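Local coordinates for protein flavodoxin (PDB 5WID) that binds flavin mononucleotide and, like other members of the flavodoxin family, probably passes electrons between redox partners, at residues A[2-8]-A[31-37]; A[13-17]-A[116-122]; A[56-62]-A[93-99]. All coordinates share one frame; numbering follows the deposited sequence.

In the fold
The three contacts show how a flavodoxin builds a scaffold and then a binding site on its end. Interaction 1 lies deepest, about 7 Å from the chain centre to its own centre, and joins two neighbouring parallel strands through backbone bonds with apolar side chains on both faces. Interactions 2 and 3 sit farther out, at about 12 and 13 Å, and both touch the flavin mononucleotide. Helix 13-27, which leaves strand 2-8 of interaction 1, brings residues 13-17 to the phosphate and ribityl chain; interaction 3 holds mainly the isoalloxazine. These two adjoin where Arg117 NH1 probably hydrogen-bonds Gly94 O. Apolar packing backs both sites, while polar groups and aromatic rings meet the cofactor.

Interaction 1. Residues A[2-8]-A[31-37]; sequences KAIVVYL and DVQVISF. With ACT (acetate ion), chain F.
Strands 2-8 and 31-36 form the parallel pair of a beta-alpha-beta unit, and at one end of it the Tyr7 ring lies against the backbone of Ile35 and Ser36. Ser36 CA sits over one ring face in a CH-pi contact, 4.0 Å from the ring centroid. The ring is placed there by a chi1 of 62°, with CG between the backbone N and the carbonyl carbon. Its OH hydrogen-bonds OXT of an acetate, probably from the crystallisation liquor, at 2.6 Å. A serine in place of Tyr7 would probably uncover Ser36 CA and Val34 CG1 and leave the acetate without its donor.

Along the strands, backbone bonds alternate in direction, as from Val5 N to Gln33 O (2.9 Å, 173°) and from Ile35 N to Val5 O. The crossover of this flavodoxin fold, helix 13-27, covers the face carrying Val32 and also packs on Tyr7, while helix 42-47 covers Ile4, Val6 and Ile35 on the other.

Ile4 CD1 meets Ile35 CG2 at 3.8 Å. Lys2 bends at chi2 to bring NZ within 3.3 Å of Gln33 OE1, whereas Gln33 NE2 binds Glu44. Leu8 and Phe37 run side by side, CD1 to CE1 3.6 Å.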
loop_
_atom_site.group_PDB
_atom_site.type_symbol
_atom_site.label_atom_id
_atom_site.label_comp_id
_atom_site.label_asym_id
_atom_site.label_seq_id
_atom_site.Cartn_x
_atom_site.Cartn_y
_atom_site.Cartn_z
ATOM N N LYS A 2 13.790 -2.694 -4.560
ATOM C CA LYS A 2 12.493 -3.114 -5.077
ATOM C C LYS A 2 11.379 -2.764 -4.102
ATOM O O LYS A 2 11.506 -2.976 -2.894
ATOM C CB LYS A 2 12.502 -4.624 -5.350
ATOM C CG LYS A 2 11.189 -5.201 -5.831
ATOM C CD LYS A 2 10.742 -4.553 -7.124
ATOM C CE LYS A 2 9.648 -5.369 -7.780
ATOM N NZ LYS A 2 8.797 -6.037 -6.757
ATOM N N ALA A 3 10.289 -2.218 -4.635
ATOM C CA ALA A 3 9.092 -1.951 -3.856
ATOM C C ALA A 3 7.925 -2.704 -4.471
ATOM O O ALA A 3 7.917 -2.996 -5.671
ATOM C CB ALA A 3 8.761 -0.454 -3.809
ATOM N N ILE A 4 6.929 -3.007 -3.650
ATOM C CA ILE A 4 5.715 -3.646 -4.134
ATOM C C ILE A 4 4.523 -2.869 -3.588
ATOM O O ILE A 4 4.521 -2.466 -2.421
ATOM C CB ILE A 4 5.672 -5.140 -3.751
ATOM C CG1 ILE A 4 4.436 -5.829 -4.322
ATOM C CG2 ILE A 4 5.735 -5.347 -2.253
ATOM C CD1 ILE A 4 4.734 -7.280 -4.695
ATOM N N VAL A 5 3.552 -2.592 -4.456
ATOM C CA VAL A 5 2.327 -1.878 -4.089
ATOM C C VAL A 5 1.181 -2.866 -4.284
ATOM O O VAL A 5 0.860 -3.228 -5.423
ATOM C CB VAL A 5 2.109 -0.611 -4.928
ATOM C CG1 VAL A 5 0.861 0.135 -4.430
ATOM C CG2 VAL A 5 3.364 0.298 -4.921
ATOM N N VAL A 6 0.591 -3.323 -3.180
ATOM C CA VAL A 6 -0.411 -4.391 -3.176
ATOM C C VAL A 6 -1.750 -3.775 -2.808
ATOM O O VAL A 6 -1.818 -2.987 -1.861
ATOM C CB VAL A 6 -0.051 -5.491 -2.157
ATOM C CG1 VAL A 6 -1.110 -6.622 -2.184
ATOM C CG2 VAL A 6 1.351 -6.017 -2.395
ATOM N N TYR A 7 -2.820 -4.160 -3.509
ATOM C CA TYR A 7 -4.099 -3.492 -3.258
ATOM C C TYR A 7 -5.278 -4.450 -3.406
ATOM O O TYR A 7 -5.206 -5.480 -4.086
ATOM C CB TYR A 7 -4.300 -2.282 -4.197
ATOM C CG TYR A 7 -4.333 -2.689 -5.645
ATOM C CD1 TYR A 7 -3.157 -2.821 -6.379
ATOM C CD2 TYR A 7 -5.538 -2.998 -6.269
ATOM C CE1 TYR A 7 -3.185 -3.234 -7.702
ATOM C CE2 TYR A 7 -5.575 -3.418 -7.591
ATOM C CZ TYR A 7 -4.393 -3.534 -8.302
ATOM O OH TYR A 7 -4.415 -3.945 -9.620
ATOM N N LEU A 8 -6.372 -4.077 -2.742
ATOM C CA LEU A 8 -7.701 -4.623 -2.982
ATOM C C LEU A 8 -8.581 -3.477 -3.450
ATOM O O LEU A 8 -8.592 -2.411 -2.825
ATOM C CB LEU A 8 -8.300 -5.250 -1.716
ATOM C CG LEU A 8 -9.650 -5.961 -1.901
ATOM C CD1 LEU A 8 -9.794 -7.136 -0.918
ATOM C CD2 LEU A 8 -10.816 -4.976 -1.715
ATOM N N ASP A 31 12.797 -0.106 -8.675
ATOM C CA ASP A 31 11.957 -1.132 -9.278
ATOM C C ASP A 31 10.678 -1.295 -8.470
ATOM O O ASP A 31 10.693 -1.232 -7.238
ATOM C CB ASP A 31 12.700 -2.467 -9.341
ATOM C CG ASP A 31 13.852 -2.446 -10.322
ATOM O OD1 ASP A 31 13.775 -1.692 -11.314
ATOM O OD2 ASP A 31 14.831 -3.189 -10.101
ATOM N N VAL A 32 9.560 -1.493 -9.164
ATOM C CA VAL A 32 8.279 -1.595 -8.475
ATOM C C VAL A 32 7.356 -2.507 -9.264
ATOM O O VAL A 32 7.425 -2.589 -10.494
ATOM C CB VAL A 32 7.642 -0.200 -8.259
ATOM C CG1 VAL A 32 7.348 0.464 -9.583
ATOM C CG2 VAL A 32 6.371 -0.299 -7.416
ATOM N N GLN A 33 6.499 -3.217 -8.550
ATOM C CA GLN A 33 5.365 -3.855 -9.194
ATOM C C GLN A 33 4.108 -3.481 -8.432
ATOM O O GLN A 33 4.103 -3.431 -7.199
ATOM C CB GLN A 33 5.558 -5.382 -9.327
ATOM C CG GLN A 33 4.968 -6.288 -8.285
ATOM C CD GLN A 33 5.492 -7.715 -8.446
ATOM O OE1 GLN A 33 6.491 -8.096 -7.830
ATOM N NE2 GLN A 33 4.831 -8.499 -9.295
ATOM N N VAL A 34 3.074 -3.134 -9.187
ATOM C CA VAL A 34 1.768 -2.780 -8.650
ATOM C C VAL A 34 0.871 -3.965 -8.945
ATOM O O VAL A 34 0.718 -4.352 -10.113
ATOM C CB VAL A 34 1.226 -1.491 -9.289
ATOM C CG1 VAL A 34 -0.180 -1.185 -8.769
ATOM C CG2 VAL A 34 2.194 -0.335 -9.017
ATOM N N ILE A 35 0.320 -4.577 -7.905
ATOM C CA ILE A 35 -0.291 -5.889 -8.082
ATOM C C ILE A 35 -1.440 -6.064 -7.101
ATOM O O ILE A 35 -1.364 -5.669 -5.933
ATOM C CB ILE A 35 0.775 -7.000 -7.943
ATOM C CG1 ILE A 35 0.196 -8.370 -8.287
ATOM C CG2 ILE A 35 1.427 -6.971 -6.568
ATOM C CD1 ILE A 35 1.279 -9.404 -8.559
ATOM N N SER A 36 -2.519 -6.660 -7.595
ATOM C CA SER A 36 -3.632 -7.009 -6.732
ATOM C C SER A 36 -3.206 -8.057 -5.701
ATOM O O SER A 36 -2.396 -8.951 -5.985
ATOM C CB SER A 36 -4.785 -7.509 -7.605
ATOM O OG SER A 36 -5.703 -8.275 -6.870
ATOM N N PHE A 37 -3.742 -7.935 -4.480
ATOM C CA PHE A 37 -3.417 -8.887 -3.417
ATOM C C PHE A 37 -3.639 -10.330 -3.852
ATOM O O PHE A 37 -2.948 -11.241 -3.381
ATOM C CB PHE A 37 -4.271 -8.614 -2.169
ATOM C CG PHE A 37 -5.665 -9.181 -2.281
ATOM C CD1 PHE A 37 -6.618 -8.540 -3.057
ATOM C CD2 PHE A 37 -5.991 -10.397 -1.694
ATOM C CE1 PHE A 37 -7.892 -9.091 -3.228
ATOM C CE2 PHE A 37 -7.257 -10.946 -1.854
ATOM C CZ PHE A 37 -8.211 -10.282 -2.618
HETATM C C ACT F . -6.396 -6.302 -10.942
HETATM O O ACT F . -7.277 -7.195 -10.821
HETATM O OXT ACT F . -6.516 -5.246 -10.263
HETATM C CH3 ACT F . -5.254 -6.483 -11.875
HETATM O O HOH W 1 -7.745 -5.943 -6.030
#

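Interaction 2. Residues A[13-17]-A[116-122]; sequences NTKAM and LRILHKP. With FMN (flavin mononucleotide), chain D.
Asn13 and Lys121 meet where the phosphate-binding loop of the flavodoxin fold runs into helix 13-27, facing the turn that follows strand 110-119. The Asn13 amide works in two directions. Its chi1 of -68° sets CG anti to the carbonyl carbon and beside the backbone N, so that ND2 reaches FMN O4' in a fairly straight bond of 2.9 Å (161°). OD1 meanwhile rests on Lys121 CA at 3.5 Å, and the two side chains cross at about a right angle, the lysine leading its own end away.

Thr14 grips a single phosphate oxygen twice. With OG1 beside its own backbone N (chi1 -55°), both Thr14 N and Thr14 OG1 donate to FMN O1P, each at 2.7 Å, while Asn13 N donates to FMN O3P. The first turn of the helix thus points its N-H groups at the phosphate, and the helix end is likely to stabilise the negative charge. Ser89, whose OG also bonds to the FMN, ties the two segments together: its OG bonds to His120 O and its backbone N to Thr14 OG1.

Behind the cofactor the contact turns apolar. Pro122 CG packs against Met17 CG at 3.7 Å, the two side chains nearly perpendicular, and helix 124-143 flanks this patch, Cys130 touching Met17. Met17 is extended through chi2 and then folds at chi3, which turns its terminal methyl toward the strand: Met17 CE comes to 3.6 Å from Ile118 CG1 and 3.7 Å from Leu116 O.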
loop_
_atom_site.group_PDB
_atom_site.type_symbol
_atom_site.label_atom_id
_atom_site.label_comp_id
_atom_site.label_asym_id
_atom_site.label_seq_id
_atom_site.Cartn_x
_atom_site.Cartn_y
_atom_site.Cartn_z
ATOM N N ASN A 13 -11.083 2.398 -7.479
ATOM C CA ASN A 13 -10.549 3.639 -6.918
ATOM C C ASN A 13 -9.220 3.404 -6.204
ATOM O O ASN A 13 -8.242 4.124 -6.442
ATOM C CB ASN A 13 -11.581 4.274 -5.981
ATOM C CG ASN A 13 -12.805 4.791 -6.736
ATOM O OD1 ASN A 13 -12.725 5.134 -7.934
ATOM N ND2 ASN A 13 -13.947 4.840 -6.048
ATOM N N THR A 14 -9.160 2.398 -5.326
ATOM C CA THR A 14 -7.888 2.060 -4.687
ATOM C C THR A 14 -6.876 1.554 -5.704
ATOM O O THR A 14 -5.671 1.798 -5.560
ATOM C CB THR A 14 -8.128 1.030 -3.575
ATOM O OG1 THR A 14 -9.107 1.572 -2.670
ATOM C CG2 THR A 14 -6.840 0.689 -2.796
ATOM N N LYS A 15 -7.343 0.863 -6.744
ATOM C CA LYS A 15 -6.428 0.454 -7.807
ATOM C C LYS A 15 -5.800 1.668 -8.482
ATOM O O LYS A 15 -4.589 1.693 -8.735
ATOM C CB LYS A 15 -7.163 -0.407 -8.838
ATOM C CG LYS A 15 -6.301 -0.835 -10.044
ATOM C CD LYS A 15 -7.098 -1.771 -10.985
ATOM C CE LYS A 15 -6.221 -2.309 -12.114
ATOM N NZ LYS A 15 -5.796 -1.198 -13.012
ATOM N N ALA A 16 -6.610 2.686 -8.784
ATOM C CA ALA A 16 -6.074 3.902 -9.385
ATOM C C ALA A 16 -5.031 4.545 -8.478
ATOM O O ALA A 16 -3.995 5.026 -8.954
ATOM C CB ALA A 16 -7.211 4.884 -9.683
ATOM N N MET A 17 -5.291 4.571 -7.169
ATOM C CA MET A 17 -4.306 5.100 -6.226
ATOM C C MET A 17 -3.014 4.305 -6.297
ATOM O O MET A 17 -1.919 4.875 -6.338
ATOM C CB MET A 17 -4.857 5.053 -4.796
ATOM C CG MET A 17 -6.051 5.962 -4.580
ATOM S SD MET A 17 -6.673 5.825 -2.889
ATOM C CE MET A 17 -5.332 6.553 -1.925
ATOM N N LEU A 116 -2.432 7.359 3.599
ATOM C CA LEU A 116 -3.104 8.152 2.571
ATOM C C LEU A 116 -4.478 7.575 2.253
ATOM O O LEU A 116 -4.577 6.503 1.661
ATOM C CB LEU A 116 -2.250 8.214 1.302
ATOM C CG LEU A 116 -2.834 9.051 0.155
ATOM C CD1 LEU A 116 -3.124 10.493 0.590
ATOM C CD2 LEU A 116 -1.880 9.027 -1.044
ATOM N N ARG A 117 -5.540 8.297 2.603
ATOM C CA ARG A 117 -6.879 7.899 2.189
ATOM C C ARG A 117 -7.504 9.017 1.362
ATOM O O ARG A 117 -7.233 10.201 1.579
ATOM C CB ARG A 117 -7.767 7.541 3.394
ATOM C CG ARG A 117 -7.914 8.643 4.386
ATOM C CD ARG A 117 -8.774 8.223 5.582
ATOM N NE ARG A 117 -8.905 9.340 6.508
ATOM C CZ ARG A 117 -9.338 9.231 7.754
ATOM N NH1 ARG A 117 -9.700 8.040 8.239
ATOM N NH2 ARG A 117 -9.406 10.312 8.518
ATOM N N ILE A 118 -8.326 8.631 0.390
ATOM C CA ILE A 118 -8.895 9.563 -0.580
ATOM C C ILE A 118 -10.371 9.243 -0.769
ATOM O O ILE A 118 -10.724 8.102 -1.077
ATOM C CB ILE A 118 -8.173 9.478 -1.939
ATOM C CG1 ILE A 118 -6.709 9.911 -1.799
ATOM C CG2 ILE A 118 -8.873 10.378 -2.972
ATOM C CD1 ILE A 118 -6.555 11.399 -1.631
ATOM N N LEU A 119 -11.224 10.260 -0.643
ATOM C CA LEU A 119 -12.658 10.070 -0.829
ATOM C C LEU A 119 -13.013 9.763 -2.282
ATOM O O LEU A 119 -12.577 10.462 -3.202
ATOM C CB LEU A 119 -13.412 11.323 -0.372
ATOM C CG LEU A 119 -13.623 11.474 1.127
ATOM C CD1 LEU A 119 -13.929 12.929 1.439
ATOM C CD2 LEU A 119 -14.765 10.567 1.581
ATOM N N HIS A 120 -13.813 8.719 -2.479
ATOM C CA HIS A 120 -14.487 8.395 -3.755
ATOM C C HIS A 120 -13.440 8.245 -4.866
ATOM O O HIS A 120 -12.353 7.689 -4.643
ATOM C CB HIS A 120 -15.553 9.436 -4.045
ATOM C CG HIS A 120 -16.483 9.687 -2.904
ATOM N ND1 HIS A 120 -17.219 8.684 -2.311
ATOM C CD2 HIS A 120 -16.800 10.828 -2.246
ATOM C CE1 HIS A 120 -17.955 9.197 -1.341
ATOM N NE2 HIS A 120 -17.714 10.495 -1.276
ATOM N N LYS A 121 -13.745 8.710 -6.079
ATOM C CA LYS A 121 -12.829 8.506 -7.191
ATOM C C LYS A 121 -11.713 9.540 -7.141
ATOM O O LYS A 121 -11.995 10.746 -7.074
ATOM C CB LYS A 121 -13.562 8.618 -8.520
ATOM C CG LYS A 121 -12.673 8.440 -9.725
ATOM C CD LYS A 121 -13.488 8.646 -11.003
ATOM C CE LYS A 121 -12.602 8.596 -12.241
ATOM N NZ LYS A 121 -12.151 7.212 -12.524
ATOM N N PRO A 122 -10.453 9.115 -7.171
ATOM C CA PRO A 122 -9.344 10.077 -7.155
ATOM C C PRO A 122 -9.405 11.017 -8.348
ATOM O O PRO A 122 -9.510 10.579 -9.496
ATOM C CB PRO A 122 -8.097 9.181 -7.212
ATOM C CG PRO A 122 -8.544 7.878 -6.599
ATOM C CD PRO A 122 -9.988 7.722 -7.042
HETATM N N1 FMN D . -16.794 3.841 2.874
HETATM C C2 FMN D . -16.458 4.159 4.168
HETATM O O2 FMN D . -15.717 5.121 4.386
HETATM N N3 FMN D . -16.949 3.404 5.221
HETATM C C4 FMN D . -17.761 2.322 4.998
HETATM O O4 FMN D . -18.166 1.670 5.971
HETATM C C4A FMN D . -18.112 2.006 3.682
HETATM N N5 FMN D . -18.943 0.939 3.412
HETATM C C5A FMN D . -19.284 0.638 2.108
HETATM C C6 FMN D . -20.133 -0.440 1.865
HETATM C C7 FMN D . -20.484 -0.759 0.562
HETATM C C7M FMN D . -21.400 -1.931 0.325
HETATM C C8 FMN D . -20.004 0.004 -0.500
HETATM C C8M FMN D . -20.385 -0.331 -1.915
HETATM C C9 FMN D . -19.156 1.091 -0.259
HETATM C C9A FMN D . -18.800 1.403 1.049
HETATM N N10 FMN D . -17.956 2.471 1.311
HETATM C C10 FMN D . -17.625 2.774 2.619
HETATM C "C1'" FMN D . -17.437 3.325 0.200
HETATM C "C2'" FMN D . -16.209 2.754 -0.508
HETATM O "O2'" FMN D . -15.097 2.608 0.358
HETATM C "C3'" FMN D . -15.857 3.742 -1.616
HETATM O "O3'" FMN D . -16.871 3.697 -2.604
HETATM C "C4'" FMN D . -14.486 3.507 -2.255
HETATM O "O4'" FMN D . -14.247 4.580 -3.145
HETATM C "C5'" FMN D . -14.378 2.175 -3.002
HETATM O "O5'" FMN D . -13.038 2.054 -3.451
HETATM P P FMN D . -12.595 0.803 -4.356
HETATM O O1P FMN D . -11.086 0.775 -4.336
HETATM O O2P FMN D . -13.152 -0.458 -3.729
HETATM O O3P FMN D . -13.128 1.013 -5.746
#

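Interaction 3. Residues A[56-62]-A[93-99]. With FMN (flavin mononucleotide), chain D.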
loop_
_atom_site.group_PDB
_atom_site.type_symbol
_atom_site.label_atom_id
_atom_site.label_comp_id
_atom_site.label_asym_id
_atom_site.label_seq_id
_atom_site.Cartn_x
_atom_site.Cartn_y
_atom_site.Cartn_z
ATOM N N SER A 56 -9.992 -0.466 0.001
ATOM C CA SER A 56 -11.113 0.400 0.307
ATOM C C SER A 56 -11.708 0.006 1.659
ATOM O O SER A 56 -11.319 -0.995 2.272
ATOM C CB SER A 56 -12.163 0.344 -0.808
ATOM O OG SER A 56 -12.460 -1.007 -1.149
ATOM N N THR A 57 -12.626 0.838 2.149
ATOM C CA THR A 57 -13.301 0.617 3.423
ATOM C C THR A 57 -14.718 0.144 3.127
ATOM O O THR A 57 -15.473 0.840 2.442
ATOM C CB THR A 57 -13.340 1.896 4.266
ATOM O OG1 THR A 57 -12.010 2.361 4.550
ATOM C CG2 THR A 57 -14.098 1.658 5.581
ATOM N N PHE A 58 -15.069 -1.043 3.613
ATOM C CA PHE A 58 -16.439 -1.545 3.557
ATOM C C PHE A 58 -16.884 -1.838 4.977
ATOM O O PHE A 58 -16.228 -2.616 5.677
ATOM C CB PHE A 58 -16.545 -2.822 2.715
ATOM C CG PHE A 58 -16.834 -2.582 1.260
ATOM C CD1 PHE A 58 -16.054 -1.714 0.506
ATOM C CD2 PHE A 58 -17.876 -3.249 0.640
ATOM C CE1 PHE A 58 -16.324 -1.515 -0.850
ATOM C CE2 PHE A 58 -18.150 -3.059 -0.706
ATOM C CZ PHE A 58 -17.376 -2.197 -1.456
ATOM N N TYR A 59 -17.995 -1.234 5.392
ATOM C CA TYR A 59 -18.540 -1.413 6.738
ATOM C C TYR A 59 -17.429 -1.335 7.787
ATOM O O TYR A 59 -17.238 -2.234 8.609
ATOM C CB TYR A 59 -19.333 -2.723 6.832
ATOM C CG TYR A 59 -20.467 -2.715 5.849
ATOM C CD1 TYR A 59 -21.549 -1.859 6.034
ATOM C CD2 TYR A 59 -20.434 -3.500 4.700
ATOM C CE1 TYR A 59 -22.583 -1.804 5.118
ATOM C CE2 TYR A 59 -21.483 -3.455 3.776
ATOM C CZ TYR A 59 -22.544 -2.600 3.993
ATOM O OH TYR A 59 -23.588 -2.518 3.092
ATOM N N TYR A 60 -16.701 -0.210 7.739
ATOM C CA TYR A 60 -15.774 0.271 8.767
ATOM C C TYR A 60 -14.503 -0.559 8.876
ATOM O O TYR A 60 -13.761 -0.402 9.852
ATOM C CB TYR A 60 -16.474 0.368 10.135
ATOM C CG TYR A 60 -17.879 0.874 9.943
ATOM C CD1 TYR A 60 -18.099 2.161 9.478
ATOM C CD2 TYR A 60 -18.976 0.042 10.134
ATOM C CE1 TYR A 60 -19.369 2.622 9.242
ATOM C CE2 TYR A 60 -20.254 0.491 9.894
ATOM C CZ TYR A 60 -20.442 1.785 9.453
ATOM O OH TYR A 60 -21.703 2.257 9.214
ATOM N N LYS A 61 -14.213 -1.408 7.889
ATOM C CA LYS A 61 -13.090 -2.337 7.942
ATOM C C LYS A 61 -12.429 -2.399 6.571
ATOM O O LYS A 61 -13.015 -2.001 5.566
ATOM C CB LYS A 61 -13.551 -3.754 8.336
ATOM C CG LYS A 61 -14.065 -3.903 9.769
ATOM C CD LYS A 61 -13.054 -3.343 10.767
ATOM C CE LYS A 61 -13.542 -3.461 12.210
ATOM N NZ LYS A 61 -12.477 -3.066 13.178
ATOM N N MET A 62 -11.201 -2.911 6.524
ATOM C CA MET A 62 -10.709 -3.395 5.238
ATOM C C MET A 62 -11.499 -4.645 4.870
ATOM O O MET A 62 -12.047 -5.335 5.740
ATOM C CB MET A 62 -9.203 -3.696 5.293
ATOM C CG MET A 62 -8.846 -5.034 5.946
ATOM S SD MET A 62 -7.064 -5.153 6.257
ATOM C CE MET A 62 -6.883 -4.093 7.683
ATOM N N SER A 93 -16.233 7.095 6.300
ATOM C CA SER A 93 -15.603 6.816 7.586
ATOM C C SER A 93 -14.113 6.508 7.463
ATOM O O SER A 93 -13.319 6.963 8.294
ATOM C CB SER A 93 -16.336 5.667 8.300
ATOM O OG SER A 93 -16.205 4.421 7.630
ATOM N N GLY A 94 -13.711 5.742 6.456
ATOM C CA GLY A 94 -12.303 5.677 6.073
ATOM C C GLY A 94 -11.351 4.972 7.016
ATOM O O GLY A 94 -10.175 5.356 7.094
ATOM N N GLU A 95 -11.808 3.912 7.686
ATOM C CA GLU A 95 -10.960 3.225 8.658
ATOM C C GLU A 95 -9.892 2.347 8.018
ATOM O O GLU A 95 -8.851 2.121 8.642
ATOM C CB GLU A 95 -11.797 2.342 9.595
ATOM C CG GLU A 95 -12.684 3.093 10.594
ATOM C CD GLU A 95 -14.072 3.377 10.043
ATOM O OE1 GLU A 95 -14.277 3.240 8.820
ATOM O OE2 GLU A 95 -14.963 3.741 10.833
ATOM N N ALA A 96 -10.125 1.811 6.812
ATOM C CA ALA A 96 -9.274 0.716 6.340
ATOM C C ALA A 96 -7.796 1.083 6.289
ATOM O O ALA A 96 -6.971 0.282 6.769
ATOM C CB ALA A 96 -9.767 0.193 4.981
ATOM N N PRO A 97 -7.380 2.228 5.732
ATOM C CA PRO A 97 -5.931 2.499 5.689
ATOM C C PRO A 97 -5.335 2.694 7.069
ATOM O O PRO A 97 -4.156 2.360 7.266
ATOM C CB PRO A 97 -5.832 3.769 4.822
ATOM C CG PRO A 97 -7.094 3.731 3.979
ATOM C CD PRO A 97 -8.131 3.239 4.973
ATOM N N ILE A 98 -6.117 3.205 8.030
ATOM C CA ILE A 98 -5.641 3.317 9.409
ATOM C C ILE A 98 -5.383 1.934 9.982
ATOM O O ILE A 98 -4.357 1.684 10.628
ATOM C CB ILE A 98 -6.666 4.068 10.281
ATOM C CG1 ILE A 98 -7.220 5.287 9.554
ATOM C CG2 ILE A 98 -6.051 4.429 11.636
ATOM C CD1 ILE A 98 -6.191 6.278 9.233
ATOM N N LEU A 99 -6.342 1.025 9.774
ATOM C CA LEU A 99 -6.220 -0.338 10.281
ATOM C C LEU A 99 -5.067 -1.080 9.623
ATOM O O LEU A 99 -4.378 -1.872 10.274
ATOM C CB LEU A 99 -7.537 -1.080 10.056
ATOM C CG LEU A 99 -8.669 -0.439 10.856
ATOM C CD1 LEU A 99 -10.018 -1.033 10.433
ATOM C CD2 LEU A 99 -8.437 -0.623 12.363
HETATM N N1 FMN D . -16.794 3.841 2.874
HETATM C C2 FMN D . -16.458 4.159 4.168
HETATM O O2 FMN D . -15.717 5.121 4.386
HETATM N N3 FMN D . -16.949 3.404 5.221
HETATM C C4 FMN D . -17.761 2.322 4.998
HETATM O O4 FMN D . -18.166 1.670 5.971
HETATM C C4A FMN D . -18.112 2.006 3.682
HETATM N N5 FMN D . -18.943 0.939 3.412
HETATM C C5A FMN D . -19.284 0.638 2.108
HETATM C C6 FMN D . -20.133 -0.440 1.865
HETATM C C7 FMN D . -20.484 -0.759 0.562
HETATM C C7M FMN D . -21.400 -1.931 0.325
HETATM C C8 FMN D . -20.004 0.004 -0.500
HETATM C C8M FMN D . -20.385 -0.331 -1.915
HETATM C C9 FMN D . -19.156 1.091 -0.259
HETATM C C9A FMN D . -18.800 1.403 1.049
HETATM N N10 FMN D . -17.956 2.471 1.311
HETATM C C10 FMN D . -17.625 2.774 2.619
HETATM C "C1'" FMN D . -17.437 3.325 0.200
HETATM C "C2'" FMN D . -16.209 2.754 -0.508
HETATM O "O2'" FMN D . -15.097 2.608 0.358
HETATM C "C3'" FMN D . -15.857 3.742 -1.616
HETATM O "O3'" FMN D . -16.871 3.697 -2.604
HETATM C "C4'" FMN D . -14.486 3.507 -2.255
HETATM O "O4'" FMN D . -14.247 4.580 -3.145
HETATM C "C5'" FMN D . -14.378 2.175 -3.002
HETATM O "O5'" FMN D . -13.038 2.054 -3.451
HETATM P P FMN D . -12.595 0.803 -4.356
HETATM O O1P FMN D . -11.086 0.775 -4.336
HETATM O O2P FMN D . -13.152 -0.458 -3.729
HETATM O O3P FMN D . -13.128 1.013 -5.746
#
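Tyr60 lies alongside Glu95, both side chains pointing the same way, with the ring and carboxylate planes 82° apart. Over one face of the Tyr60 ring sits FMN O4, offset toward the rim, and at the ring's edge is Ser93 OG, 3.5 Å from Tyr60 CD1. The Tyr60 backbone N also donates to FMN O4.

Ser93 OG is gripped from two sides. It accepts a bond from FMN N3 at 2.7 Å, nearly straight (167°), and donates to Glu95 OE1 at 2.6 Å, on the syn side of the carboxylate. Glu95 is thereby a second-shell residue that fixes the hydroxyl's rotation and turns its acceptor side to the flavin. Ser93 N and Gly94 N both donate to FMN O2.

These loops, at the C-terminal ends of parallel strands, make the flavin site of the flavodoxin fold. One of them is a type I' turn from Phe58 to Lys61; Phe58 lays a ring face over FMN C8, and Tyr59 presents a face to FMN C6.

Deeper in, Thr57 takes a chi1 of -60°, which puts OG1 where it accepts a bond from Ala96 N at 3.0 Å and CG2 3.4 Å from FMN N3. Ala96 CB meets Met62 CB at 3.9 Å, and Met62, bent at chi3, brings CE to 3.9 Å from Leu99 CB. At the solvent-facing margin Leu99 CD1 touches Lys61 CD.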